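PDB 4EFI: 3-oxoacyl-(Acyl-carrier protein) synthase from Burkholderia xenovorans, which probably catalyses the condensation of an acyl thioester with malonyl-acyl-carrier protein to give a 3-oxoacyl-acyl-carrier protein. Local coordinates for residues A[69-74]-A[107-112]; A[76-81]-A[149-154]; A[89-94]-A[113-118]; A[133-138]-A[180-185]; A[313-318]-A[348-353]. All coordinates share one frame; numbering follows the deposited sequence. Where two conformers were deposited one is given.

Contact 1 of 5, residues A[69-74]-A[107-112]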
# COMPACT_ATOMS: atom_id res chain seq x y z
N LEU A 69 -10.96 5.23 7.58
CA LEU A 69 -9.93 4.38 8.17
C LEU A 69 -8.67 5.17 8.39
O LEU A 69 -8.03 5.07 9.45
CB LEU A 69 -9.65 3.18 7.27
CG LEU A 69 -10.81 2.20 7.05
CD1 LEU A 69 -10.48 1.16 6.00
CD2 LEU A 69 -11.19 1.52 8.37
N CYS A 70 -8.28 5.97 7.40
CA CYS A 70 -7.12 6.84 7.56
C CYS A 70 -7.31 7.90 8.63
O CYS A 70 -6.36 8.20 9.35
CB CYS A 70 -6.76 7.53 6.24
SG CYS A 70 -6.17 6.39 4.94
N ARG A 71 -8.52 8.45 8.76
CA ARG A 71 -8.78 9.44 9.82
C ARG A 71 -8.57 8.81 11.20
O ARG A 71 -7.90 9.38 12.06
CB ARG A 71 -10.23 9.97 9.76
CG ARG A 71 -10.51 11.05 10.83
CD ARG A 71 -11.96 11.41 11.00
NE ARG A 71 -12.80 10.27 11.33
CZ ARG A 71 -13.65 9.65 10.50
NH1 ARG A 71 -13.87 10.06 9.25
NH2 ARG A 71 -14.33 8.61 10.95
N LYS A 72 -9.11 7.62 11.42
CA LYS A 72 -8.98 6.96 12.73
C LYS A 72 -7.51 6.62 13.00
O LYS A 72 -7.01 6.82 14.11
CB LYS A 72 -9.85 5.71 12.76
CG LYS A 72 -11.33 6.05 12.72
CD LYS A 72 -12.19 4.81 12.51
CE LYS A 72 -13.68 5.15 12.62
NZ LYS A 72 -14.49 4.25 11.76
N ALA A 73 -6.79 6.14 12.00
CA ALA A 73 -5.37 5.87 12.15
C ALA A 73 -4.63 7.16 12.48
O ALA A 73 -3.75 7.18 13.33
CB ALA A 73 -4.80 5.24 10.87
N GLY A 74 -5.02 8.24 11.81
CA GLY A 74 -4.39 9.54 12.00
C GLY A 74 -4.60 10.09 13.40
O GLY A 74 -3.68 10.64 14.01
N PHE A 107 -9.15 17.01 1.59
CA PHE A 107 -9.79 18.18 2.21
C PHE A 107 -10.67 17.78 3.37
O PHE A 107 -10.72 18.47 4.40
CB PHE A 107 -10.59 18.98 1.17
CG PHE A 107 -9.73 19.64 0.16
CD1 PHE A 107 -9.01 20.78 0.49
CD2 PHE A 107 -9.60 19.11 -1.11
CE1 PHE A 107 -8.17 21.36 -0.41
CE2 PHE A 107 -8.76 19.69 -2.02
CZ PHE A 107 -8.04 20.83 -1.65
N VAL A 108 -11.34 16.64 3.24
CA VAL A 108 -12.16 16.12 4.33
C VAL A 108 -11.26 15.78 5.52
O VAL A 108 -11.58 16.07 6.68
CB VAL A 108 -12.90 14.85 3.89
CG1 VAL A 108 -13.67 14.26 5.06
CG2 VAL A 108 -13.81 15.16 2.72
N LEU A 109 -10.14 15.10 5.25
CA LEU A 109 -9.19 14.76 6.31
C LEU A 109 -8.60 16.01 6.96
O LEU A 109 -8.44 16.06 8.19
CB LEU A 109 -8.10 13.86 5.78
CG LEU A 109 -8.50 12.41 5.52
CD1 LEU A 109 -7.54 11.74 4.57
CD2 LEU A 109 -8.54 11.62 6.84
N GLN A 110 -8.27 17.01 6.15
CA GLN A 110 -7.75 18.26 6.69
C GLN A 110 -8.74 18.85 7.69
O GLN A 110 -8.37 19.24 8.83
CB GLN A 110 -7.47 19.22 5.52
CG GLN A 110 -7.02 20.62 5.94
CD GLN A 110 -8.18 21.59 6.05
OE1 GLN A 110 -9.01 21.67 5.16
NE2 GLN A 110 -8.23 22.35 7.15
N ALA A 111 -10.01 18.92 7.32
CA ALA A 111 -11.02 19.47 8.21
C ALA A 111 -11.24 18.58 9.43
O ALA A 111 -11.29 19.08 10.54
CB ALA A 111 -12.33 19.74 7.48
N GLU A 112 -11.36 17.27 9.24
CA GLU A 112 -11.74 16.37 10.33
C GLU A 112 -10.62 16.24 11.36
O GLU A 112 -10.88 16.00 12.53
CB GLU A 112 -12.13 14.99 9.78
CG GLU A 112 -13.47 15.00 9.06
CD GLU A 112 -13.91 13.65 8.48
OE1 GLU A 112 -13.08 12.73 8.35
OE2 GLU A 112 -15.11 13.54 8.14
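R71 and E112 form a salt bridge over the seam between two helices: R71 NH1 donates to E112 OE1 at 2.9 Å. The oxygen lies close to the plane of the guanidinium group, but NH1 comes from above the carboxylate plane, 40° out of it, and the two planes stand steeply to each other; they share one bond, not a paired two-oxygen grip. The aliphatic part of the arginine also takes part, with R71 CD 3.2 Å from E112 OE1 and 3.8 Å from E112 CB. A long, flexible residue suits this place because a bend late in its chain (chi3 58°) lets methylenes and nitrogen meet the same acid. Beneath the ion pair, L109 reaches over with one branch, its CD2 lying 3.7 Å from R71 CA and 3.8 Å from R71 CB. The same methyl comes within 4.3 Å of C70 C, so leucine here packs against the helix backbone itself.

In the next shell, D68 forms a second salt bridge with R71 NH1, which should help fix the rotation of the guanidinium group. C70 and L109 both turn inward to F93 and A153 of the sheet. Segments 69-74 and 107-112, inclined at 34°, put helices 66-81 and 105-112 side by side on one face of the sheet, in an outer helical layer of the thiolase fold.

Contact 2 of 5, residues A[76-81]-A[149-154]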
# COMPACT_ATOMS: atom_id res chain seq x y z
N LYS A 76 -5.08 8.35 16.12
CA LYS A 76 -4.27 7.56 17.02
C LYS A 76 -2.79 7.93 16.88
O LYS A 76 -2.07 8.04 17.88
CB LYS A 76 -4.50 6.07 16.73
CG LYS A 76 -3.70 5.10 17.56
CD LYS A 76 -4.16 5.07 18.99
CE LYS A 76 -3.46 3.96 19.76
NZ LYS A 76 -4.09 3.77 21.10
N LEU A 77 -2.34 8.13 15.65
CA LEU A 77 -0.96 8.50 15.39
C LEU A 77 -0.59 9.85 16.02
O LEU A 77 0.42 9.98 16.70
CB LEU A 77 -0.73 8.55 13.89
CG LEU A 77 0.62 9.05 13.38
CD1 LEU A 77 1.76 8.11 13.72
CD2 LEU A 77 0.57 9.27 11.86
N LEU A 78 -1.43 10.85 15.77
CA LEU A 78 -1.17 12.18 16.30
C LEU A 78 -1.19 12.17 17.83
O LEU A 78 -0.37 12.85 18.47
CB LEU A 78 -2.18 13.21 15.77
CG LEU A 78 -2.06 13.51 14.28
CD1 LEU A 78 -3.26 14.29 13.80
CD2 LEU A 78 -0.76 14.24 13.94
N ALA A 79 -2.13 11.45 18.42
CA ALA A 79 -2.19 11.36 19.88
C ALA A 79 -0.94 10.70 20.42
O ALA A 79 -0.41 11.13 21.43
CB ALA A 79 -3.42 10.60 20.31
N GLY A 80 -0.50 9.62 19.80
CA GLY A 80 0.70 8.94 20.24
C GLY A 80 1.95 9.80 20.15
O GLY A 80 2.79 9.79 21.04
N LEU A 81 2.11 10.49 19.04
CA LEU A 81 3.26 11.36 18.84
C LEU A 81 3.19 12.62 19.69
O LEU A 81 4.22 13.23 19.95
CB LEU A 81 3.37 11.77 17.37
CG LEU A 81 3.80 10.65 16.45
CD1 LEU A 81 3.67 11.07 14.99
CD2 LEU A 81 5.21 10.18 16.73
N ARG A 149 6.52 18.74 8.87
CA ARG A 149 5.74 17.57 9.27
C ARG A 149 4.71 17.27 8.19
O ARG A 149 3.96 18.14 7.78
CB ARG A 149 5.05 17.78 10.63
CG ARG A 149 5.99 17.81 11.78
CD ARG A 149 5.27 18.01 13.10
NE ARG A 149 6.19 17.91 14.23
CZ ARG A 149 5.90 18.25 15.48
NH1 ARG A 149 4.71 18.72 15.77
NH2 ARG A 149 6.82 18.10 16.42
N VAL A 150 4.69 16.01 7.75
CA VAL A 150 3.84 15.54 6.66
C VAL A 150 3.10 14.29 7.14
O VAL A 150 3.70 13.42 7.77
CB VAL A 150 4.65 15.21 5.39
CG1 VAL A 150 3.77 14.62 4.30
CG2 VAL A 150 5.36 16.47 4.88
N LEU A 151 1.81 14.23 6.84
CA LEU A 151 1.00 13.02 7.04
C LEU A 151 0.69 12.37 5.70
O LEU A 151 0.24 13.02 4.76
CB LEU A 151 -0.31 13.36 7.75
CG LEU A 151 -0.15 13.90 9.18
CD1 LEU A 151 -1.53 14.15 9.77
CD2 LEU A 151 0.61 12.91 10.05
N LEU A 152 0.96 11.06 5.63
CA LEU A 152 0.63 10.26 4.48
C LEU A 152 -0.51 9.34 4.84
O LEU A 152 -0.34 8.41 5.64
CB LEU A 152 1.82 9.42 4.00
CG LEU A 152 3.14 10.14 3.78
CD1 LEU A 152 4.21 9.11 3.47
CD2 LEU A 152 3.03 11.18 2.70
N ALA A 153 -1.67 9.62 4.27
CA ALA A 153 -2.88 8.83 4.49
C ALA A 153 -3.00 7.89 3.31
O ALA A 153 -3.30 8.30 2.19
CB ALA A 153 -4.08 9.76 4.56
N VAL A 154 -2.69 6.60 3.51
CA VAL A 154 -2.58 5.64 2.43
C VAL A 154 -3.55 4.50 2.77
O VAL A 154 -3.38 3.81 3.79
CB VAL A 154 -1.15 5.14 2.25
CG1 VAL A 154 -1.09 4.12 1.08
CG2 VAL A 154 -0.21 6.32 2.03
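Neighbouring residues L77 and L78 of helix 66-81 meet the single leucine L151 of strand 149-156, and everything that passes directly between these segments is apolar. Each helix leucine uses its CD2 methyl on a different branch of L151: L77 CD2 lies 4.1 Å from L151 CD2, while L78 CD2 lies 4.2 Å from L151 CD1. L151 is therefore gripped by both of its methyls. L77 and L151 run alongside each other in opposite directions, whereas L78 starts off to one side and only its end closes in. In L77 the first torsion sets CG opposite the backbone nitrogen (chi1 174°), which carries the branch off the helix and down to the strand. The long reach of leucine is needed, since L78 CA and L151 CA are still 9.5 Å apart. Leucine also suits a buried place like this, since its methyls bring no polar atom that would need a partner.

The backbone bonds of the strand run within the sheet. L151 bonds to A90 and I92 of the parallel strand 90-94, while V150 and L152 bond to L182 and T180 of the antiparallel strand 176-184. R149 sends its side chain to a salt bridge with E183 and makes a cation-pi contact with W83.

Helix 66-81 thus lies over one face of the sheet, where M179 of the neighbouring strand also touches L77 and L151. The other face of strand 149-156 belongs to helix 130-143: V150 packs on I142, L152 on A134 and L135, and V154 on Y131.

Contact 3 of 5, residues A[89-94]-A[113-118]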
# COMPACT_ATOMS: atom_id res chain seq x y z
N ASP A 89 1.99 20.26 8.08
CA ASP A 89 2.25 21.09 6.89
C ASP A 89 1.70 20.54 5.58
O ASP A 89 1.48 21.31 4.66
CB ASP A 89 3.75 21.33 6.75
CG ASP A 89 4.33 22.03 7.96
OD1 ASP A 89 3.76 23.07 8.37
OD2 ASP A 89 5.37 21.58 8.48
N ALA A 90 1.50 19.23 5.49
CA ALA A 90 0.91 18.64 4.29
C ALA A 90 0.26 17.33 4.65
O ALA A 90 0.74 16.61 5.53
CB ALA A 90 2.00 18.40 3.23
N LEU A 91 -0.82 17.02 3.95
CA LEU A 91 -1.47 15.73 4.02
C LEU A 91 -1.67 15.23 2.60
O LEU A 91 -2.30 15.89 1.76
CB LEU A 91 -2.83 15.82 4.73
CG LEU A 91 -3.48 14.44 4.96
CD1 LEU A 91 -4.19 14.32 6.29
CD2 LEU A 91 -4.40 14.07 3.81
N ILE A 92 -1.11 14.05 2.33
CA ILE A 92 -1.25 13.40 1.04
C ILE A 92 -2.10 12.17 1.22
O ILE A 92 -1.77 11.33 2.05
CB ILE A 92 0.13 13.01 0.51
CG1 ILE A 92 1.05 14.24 0.44
CG2 ILE A 92 -0.01 12.37 -0.88
CD1 ILE A 92 2.49 13.92 -0.01
N PHE A 93 -3.19 12.07 0.46
CA PHE A 93 -4.10 10.92 0.51
C PHE A 93 -3.92 10.08 -0.74
O PHE A 93 -4.27 10.51 -1.85
CB PHE A 93 -5.56 11.41 0.64
CG PHE A 93 -6.60 10.30 0.68
CD1 PHE A 93 -6.62 9.38 1.70
CD2 PHE A 93 -7.57 10.20 -0.30
CE1 PHE A 93 -7.60 8.38 1.75
CE2 PHE A 93 -8.53 9.20 -0.26
CZ PHE A 93 -8.56 8.31 0.77
N VAL A 94 -3.34 8.90 -0.57
CA VAL A 94 -3.10 7.97 -1.66
C VAL A 94 -4.12 6.85 -1.54
O VAL A 94 -4.16 6.15 -0.50
CB VAL A 94 -1.69 7.38 -1.60
CG1 VAL A 94 -1.49 6.37 -2.74
CG2 VAL A 94 -0.67 8.51 -1.66
N LEU A 113 -9.37 16.41 10.92
CA LEU A 113 -8.21 16.39 11.83
C LEU A 113 -7.83 17.77 12.33
O LEU A 113 -6.85 17.91 13.07
CB LEU A 113 -7.01 15.71 11.16
CG LEU A 113 -7.22 14.23 10.83
CD1 LEU A 113 -6.08 13.72 9.99
CD2 LEU A 113 -7.37 13.40 12.10
N ASP A 114 -8.59 18.80 11.96
CA ASP A 114 -8.35 20.19 12.43
C ASP A 114 -7.00 20.73 11.98
O ASP A 114 -6.39 21.53 12.69
CB ASP A 114 -8.47 20.32 13.96
CG ASP A 114 -8.52 21.76 14.44
OD1 ASP A 114 -9.08 22.62 13.72
OD2 ASP A 114 -7.99 22.05 15.55
N LEU A 115 -6.53 20.33 10.80
CA LEU A 115 -5.26 20.83 10.28
C LEU A 115 -5.44 22.25 9.77
O LEU A 115 -6.55 22.66 9.40
CB LEU A 115 -4.74 19.88 9.19
CG LEU A 115 -4.77 18.39 9.57
CD1 LEU A 115 -4.13 17.51 8.49
CD2 LEU A 115 -4.11 18.16 10.93
N PRO A 116 -4.35 23.02 9.71
CA PRO A 116 -4.49 24.44 9.39
C PRO A 116 -4.68 24.72 7.90
O PRO A 116 -4.49 23.85 7.05
CB PRO A 116 -3.18 25.05 9.89
CG PRO A 116 -2.21 23.93 9.87
CD PRO A 116 -2.97 22.66 10.08
N ALA A 117 -5.06 25.96 7.60
CA ALA A 117 -5.25 26.38 6.23
C ALA A 117 -3.98 26.29 5.40
O ALA A 117 -4.05 26.18 4.18
CB ALA A 117 -5.78 27.80 6.22
N SER A 118 -2.83 26.31 6.05
CA SER A 118 -1.54 26.21 5.40
C SER A 118 -1.15 24.76 5.15
O SER A 118 -0.06 24.50 4.61
CB SER A 118 -0.47 26.87 6.25
OG SER A 118 -0.52 26.41 7.59
O HOH W 1 0.56 24.03 8.19
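D89, just before strand 90-94, meets S118 at the end of a loop that runs at 128° to the beginning of the strand, and D89 O and S118 O approach to 3.5 Å as two acceptors, a contact of proximity alone. The loop leaves helix 105-112 through a Schellman motif, D114 taking the positive phi. L91 points at it from the strand. Its CD1 methyl lies 3.9 Å from L115 CD1 and 4.2 Å from L113 CD1, so one methyl serves two partners, and the L91 side chain crosses both leucines at about a right angle. The loop is part of a parallel beta-alpha-beta unit, in which strand 90-94, helix 105-112 and strand 120-124 follow one another and the two strands lie side by side; its inward-facing leucines, apolar and buried, pack the end of the helix on the sheet. With chi1 at -174°, the L91 branch leaves beside its carbonyl carbon and reaches the loop. At the more exposed end of the contact, one water lies 2.7 Å from S118 OG and makes a long, weak bond of 3.3 Å to D89 OD1. The other oxygen, D89 OD2, accepts from the backbone nitrogens of K148 and R149.

Contact 4 of 5, residues A[133-138]-A[180-185]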
# COMPACT_ATOMS: atom_id res chain seq x y z
N GLN A 133 6.15 5.62 -3.24
CA GLN A 133 6.00 6.93 -3.90
C GLN A 133 5.54 8.01 -2.94
O GLN A 133 6.02 9.14 -3.01
CB GLN A 133 5.03 6.83 -5.08
CG GLN A 133 5.45 5.81 -6.14
CD GLN A 133 4.71 5.95 -7.43
OE1 GLN A 133 4.16 4.97 -7.96
NE2 GLN A 133 4.72 7.14 -7.98
N ALA A 134 4.61 7.66 -2.06
CA ALA A 134 4.17 8.59 -1.02
C ALA A 134 5.30 8.98 -0.08
O ALA A 134 5.45 10.16 0.29
CB ALA A 134 3.03 7.99 -0.22
N LEU A 135 6.10 8.00 0.32
CA LEU A 135 7.27 8.28 1.16
C LEU A 135 8.21 9.24 0.46
O LEU A 135 8.66 10.22 1.04
CB LEU A 135 8.02 6.98 1.49
CG LEU A 135 7.37 6.03 2.50
CD1 LEU A 135 8.23 4.78 2.65
CD2 LEU A 135 7.20 6.66 3.84
N TRP A 136 8.53 8.96 -0.81
CA TRP A 136 9.42 9.83 -1.55
C TRP A 136 8.85 11.25 -1.65
O TRP A 136 9.57 12.23 -1.38
CB TRP A 136 9.72 9.29 -2.95
CG TRP A 136 10.33 10.34 -3.78
CD1 TRP A 136 11.57 10.84 -3.67
CD2 TRP A 136 9.66 11.11 -4.80
NE1 TRP A 136 11.74 11.90 -4.55
CE2 TRP A 136 10.57 12.07 -5.25
CE3 TRP A 136 8.38 11.06 -5.36
CZ2 TRP A 136 10.24 12.98 -6.27
CZ3 TRP A 136 8.05 11.97 -6.35
CH2 TRP A 136 8.98 12.91 -6.79
N LEU A 137 7.57 11.37 -2.01
CA LEU A 137 7.02 12.70 -2.21
C LEU A 137 7.04 13.48 -0.91
O LEU A 137 7.42 14.66 -0.87
CB LEU A 137 5.61 12.63 -2.76
CG LEU A 137 5.03 14.00 -3.09
CD1 LEU A 137 5.93 14.80 -4.04
CD2 LEU A 137 3.66 13.80 -3.70
N GLY A 138 6.63 12.84 0.16
CA GLY A 138 6.63 13.50 1.45
C GLY A 138 8.01 13.91 1.93
O GLY A 138 8.21 15.01 2.46
N THR A 180 0.97 7.60 8.10
CA THR A 180 2.41 7.64 8.36
C THR A 180 2.81 9.09 8.58
O THR A 180 2.40 9.98 7.82
CB THR A 180 3.21 7.09 7.15
OG1 THR A 180 2.87 5.71 6.95
CG2 THR A 180 4.73 7.19 7.37
N ALA A 181 3.59 9.33 9.64
CA ALA A 181 4.10 10.66 9.96
C ALA A 181 5.53 10.76 9.48
O ALA A 181 6.33 9.87 9.74
CB ALA A 181 4.09 10.89 11.47
N LEU A 182 5.84 11.85 8.80
CA LEU A 182 7.20 12.18 8.40
C LEU A 182 7.61 13.49 9.05
O LEU A 182 6.80 14.39 9.17
CB LEU A 182 7.31 12.36 6.88
CG LEU A 182 6.81 11.25 6.00
CD1 LEU A 182 7.01 11.67 4.55
CD2 LEU A 182 7.54 9.93 6.28
N GLU A 183 8.87 13.60 9.44
CA GLU A 183 9.38 14.81 10.08
C GLU A 183 10.81 15.13 9.63
O GLU A 183 11.60 14.24 9.34
CB GLU A 183 9.36 14.70 11.61
CG GLU A 183 9.58 16.04 12.34
CD GLU A 183 9.36 16.00 13.84
OE1 GLU A 183 9.66 14.96 14.45
OE2 GLU A 183 8.89 17.02 14.38
N THR A 184 11.13 16.41 9.58
CA THR A 184 12.49 16.86 9.39
C THR A 184 13.41 16.14 10.40
O THR A 184 13.05 15.93 11.57
CB THR A 184 12.53 18.43 9.49
OG1 THR A 184 13.86 18.91 9.34
CG2 THR A 184 11.95 18.91 10.79
N SER A 185 14.59 15.73 9.92
CA SER A 185 15.61 15.03 10.70
C SER A 185 16.97 15.65 10.42
O SER A 185 17.21 16.14 9.32
CB SER A 185 15.62 13.56 10.34
OG SER A 185 16.02 13.38 9.00
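L135 and G138 belong to helix 130-143, which joins the parallel strands 120-124 and 149-156 of a thiolase-type sheet in a beta-alpha-beta crossover, and they pack on L182 of strand 176-184. Over segments 133-138 and 180-184 the axes run 28° apart and approach to 9.8 Å. L182 sends its two methyls to different places. L182 CD1 sits 3.6 Å from G138 CA and equally near G138 C, a place that a beta carbon on G138 would itself occupy, so glycine is what lets the methyl rest on the backbone. L182 CD2 meets L135 CD2 at 4.1 Å, the leucines crossing at about a right angle. L135 starts off to one side and turns its tip inward; L135 CD2 lies 4.3 Å from T180 CG2. Threonine fits this place because its methyl faces the leucine while its hydroxyl bonds to Y131 OH of helix 130-143. I19 of strand 17-26 touches L135 and L182, and on the far side of the helix W136 meets F193 edge-to-face, placing the helix between the two sheets. With no hydrogen bond between these segments, shape and buried apolar surface carry the contact, and glycine lets helix and strand come close.

Contact 5 of 5, residues A[313-318]-A[348-353]; sequences ELKDRL and IVDTIE
Of the two flat groups here, the V349 peptide carbonyl and the D350 carboxylate, K315 bonds the first and only comes near the second. The carbonyl is met head-on at its oxygen: K315 NZ donates to V349 O over 2.8 Å, with a C=O...N angle of 166°. K315 NZ stands 4.2 Å from D350 OD1, too far for a salt bridge though probably close enough for a favourable field. That oxygen also takes a weak bond from the next residue, T351 N to D350 OD1 at 3.0 Å, bent to 134°. In fold terms, a helix of the C-terminal half, 315-320, packs on strand 349-353, which forms an edge of the sheet built mainly from the N-terminal half of this thiolase-type fold.

Lysine suits the spot because its methylenes lie over the same oxygen that its nitrogen binds: K315 CD is 3.2 Å and K315 CG 3.4 Å from V349 O. The chain stays extended until its last torsion, where chi4 of 60° folds the ammonium back onto the carbonyl. Beside it, V349 CG1 packs on K315 CB at 3.9 Å. Valine suits the place, a beta-branched residue favoured in strands, whose two methyls divide between K315 and L318.

T311 of helix 305-313 touches V349 as well, whereas I348 and D350 turn to helix 66-81 on the opposite face, meeting L77 and K76 respectively. At the other end of the helix turn, L318 crosses the valine at about a right angle, its CD1 lying 4.1 Å from V349 CG2.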
# COMPACT_ATOMS: atom_id res chain seq x y z
N GLU A 313 3.74 -6.51 11.69
CA GLU A 313 4.88 -7.44 11.76
C GLU A 313 6.12 -6.86 12.42
O GLU A 313 6.92 -7.63 12.96
CB GLU A 313 5.25 -7.97 10.37
CG GLU A 313 4.11 -8.63 9.59
CD GLU A 313 3.33 -9.63 10.40
OE1 GLU A 313 3.92 -10.67 10.77
OE2 GLU A 313 2.12 -9.43 10.65
N LEU A 314 6.30 -5.54 12.38
CA LEU A 314 7.55 -4.94 12.82
C LEU A 314 7.43 -4.05 14.04
O LEU A 314 8.44 -3.48 14.48
CB LEU A 314 8.23 -4.17 11.68
CG LEU A 314 8.64 -4.97 10.45
CD1 LEU A 314 9.36 -4.09 9.43
CD2 LEU A 314 9.54 -6.14 10.83
N LYS A 315 6.25 -3.98 14.67
CA LYS A 315 6.07 -3.13 15.85
C LYS A 315 7.09 -3.40 16.95
O LYS A 315 7.74 -2.48 17.45
CB LYS A 315 4.65 -3.32 16.40
CG LYS A 315 4.37 -2.61 17.73
CD LYS A 315 2.89 -2.81 18.14
CE LYS A 315 2.58 -2.27 19.52
NZ LYS A 315 2.85 -0.81 19.64
N ASP A 316 7.25 -4.65 17.33
CA ASP A 316 8.09 -4.96 18.47
C ASP A 316 9.57 -4.72 18.13
O ASP A 316 10.33 -4.20 18.96
CB ASP A 316 7.89 -6.41 18.95
CG ASP A 316 6.51 -6.66 19.54
OD1 ASP A 316 5.78 -5.70 19.85
OD2 ASP A 316 6.16 -7.85 19.70
N ARG A 317 10.00 -5.09 16.93
CA ARG A 317 11.39 -4.88 16.52
C ARG A 317 11.70 -3.37 16.41
O ARG A 317 12.78 -2.94 16.79
CB ARG A 317 11.70 -5.59 15.19
CG ARG A 317 11.80 -7.13 15.27
CD ARG A 317 13.11 -7.64 15.82
NE ARG A 317 14.23 -7.16 15.01
CZ ARG A 317 14.65 -7.72 13.88
NH1 ARG A 317 14.06 -8.82 13.41
NH2 ARG A 317 15.65 -7.16 13.22
N LEU A 318 10.74 -2.57 15.92
CA LEU A 318 10.95 -1.13 15.74
C LEU A 318 11.05 -0.40 17.07
O LEU A 318 11.66 0.67 17.13
CB LEU A 318 9.83 -0.51 14.92
CG LEU A 318 10.04 -0.66 13.41
CD1 LEU A 318 8.74 -0.37 12.67
CD2 LEU A 318 11.15 0.23 12.89
N ILE A 348 5.60 4.74 18.24
CA ILE A 348 4.24 4.83 17.75
C ILE A 348 4.13 4.04 16.46
O ILE A 348 4.32 4.57 15.35
CB ILE A 348 3.75 6.29 17.59
CG1 ILE A 348 4.00 7.07 18.88
CG2 ILE A 348 2.28 6.35 17.24
CD1 ILE A 348 3.35 6.42 20.13
N VAL A 349 3.90 2.75 16.62
CA VAL A 349 3.67 1.81 15.54
C VAL A 349 2.53 0.94 16.05
O VAL A 349 2.70 0.23 17.05
CB VAL A 349 4.89 0.93 15.28
CG1 VAL A 349 4.60 -0.09 14.18
CG2 VAL A 349 6.10 1.79 14.94
N ASP A 350 1.35 0.98 15.44
CA ASP A 350 0.18 0.33 16.02
C ASP A 350 -0.83 -0.04 14.95
O ASP A 350 -0.82 0.53 13.88
CB ASP A 350 -0.47 1.23 17.06
CG ASP A 350 -0.90 0.47 18.31
OD1 ASP A 350 -1.16 -0.76 18.24
OD2 ASP A 350 -0.96 1.12 19.37
N THR A 351 -1.67 -1.02 15.28
CA THR A 351 -2.76 -1.46 14.43
C THR A 351 -4.02 -1.44 15.28
O THR A 351 -4.05 -2.06 16.36
CB THR A 351 -2.55 -2.89 13.88
OG1 THR A 351 -1.25 -2.99 13.29
CG2 THR A 351 -3.59 -3.21 12.86
N ILE A 352 -5.03 -0.69 14.86
CA ILE A 352 -6.29 -0.55 15.58
C ILE A 352 -7.42 -0.98 14.66
O ILE A 352 -7.22 -1.17 13.46
CB ILE A 352 -6.53 0.90 16.06
CG1 ILE A 352 -6.58 1.88 14.88
CG2 ILE A 352 -5.41 1.32 17.02
CD1 ILE A 352 -7.01 3.30 15.25
N GLU A 353 -8.62 -1.11 15.20
CA GLU A 353 -9.77 -1.38 14.35
C GLU A 353 -10.83 -0.33 14.53
O GLU A 353 -10.79 0.49 15.46
CB GLU A 353 -10.31 -2.80 14.55
CG GLU A 353 -10.83 -3.10 15.88
CD GLU A 353 -11.24 -4.59 16.08
OE1 GLU A 353 -11.00 -5.51 15.24
OE2 GLU A 353 -11.83 -4.85 17.15

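How the contacts relate
Reading from the N terminus, contact 1 closes a loop from helix 66-81 to helix 105-112, and contact 2 starts on the same helix but closes later, on strand 149-156, so the two cross. Contact 3 falls within the span of contact 2 and crosses contact 1. Contact 4 opens at helix 130-143 and closes on strand 176-184, crossing contact 2. Contact 5 follows in series, closing the loop from helix 315-320 to strand 349-353. Contact 1 joins two helices on one face of the sheet; contact 2 ties one of them to it, contact 3 ties the loop after the other to strand 90-94, contact 4 brings in the helix on the other face and contact 5 the edge strand.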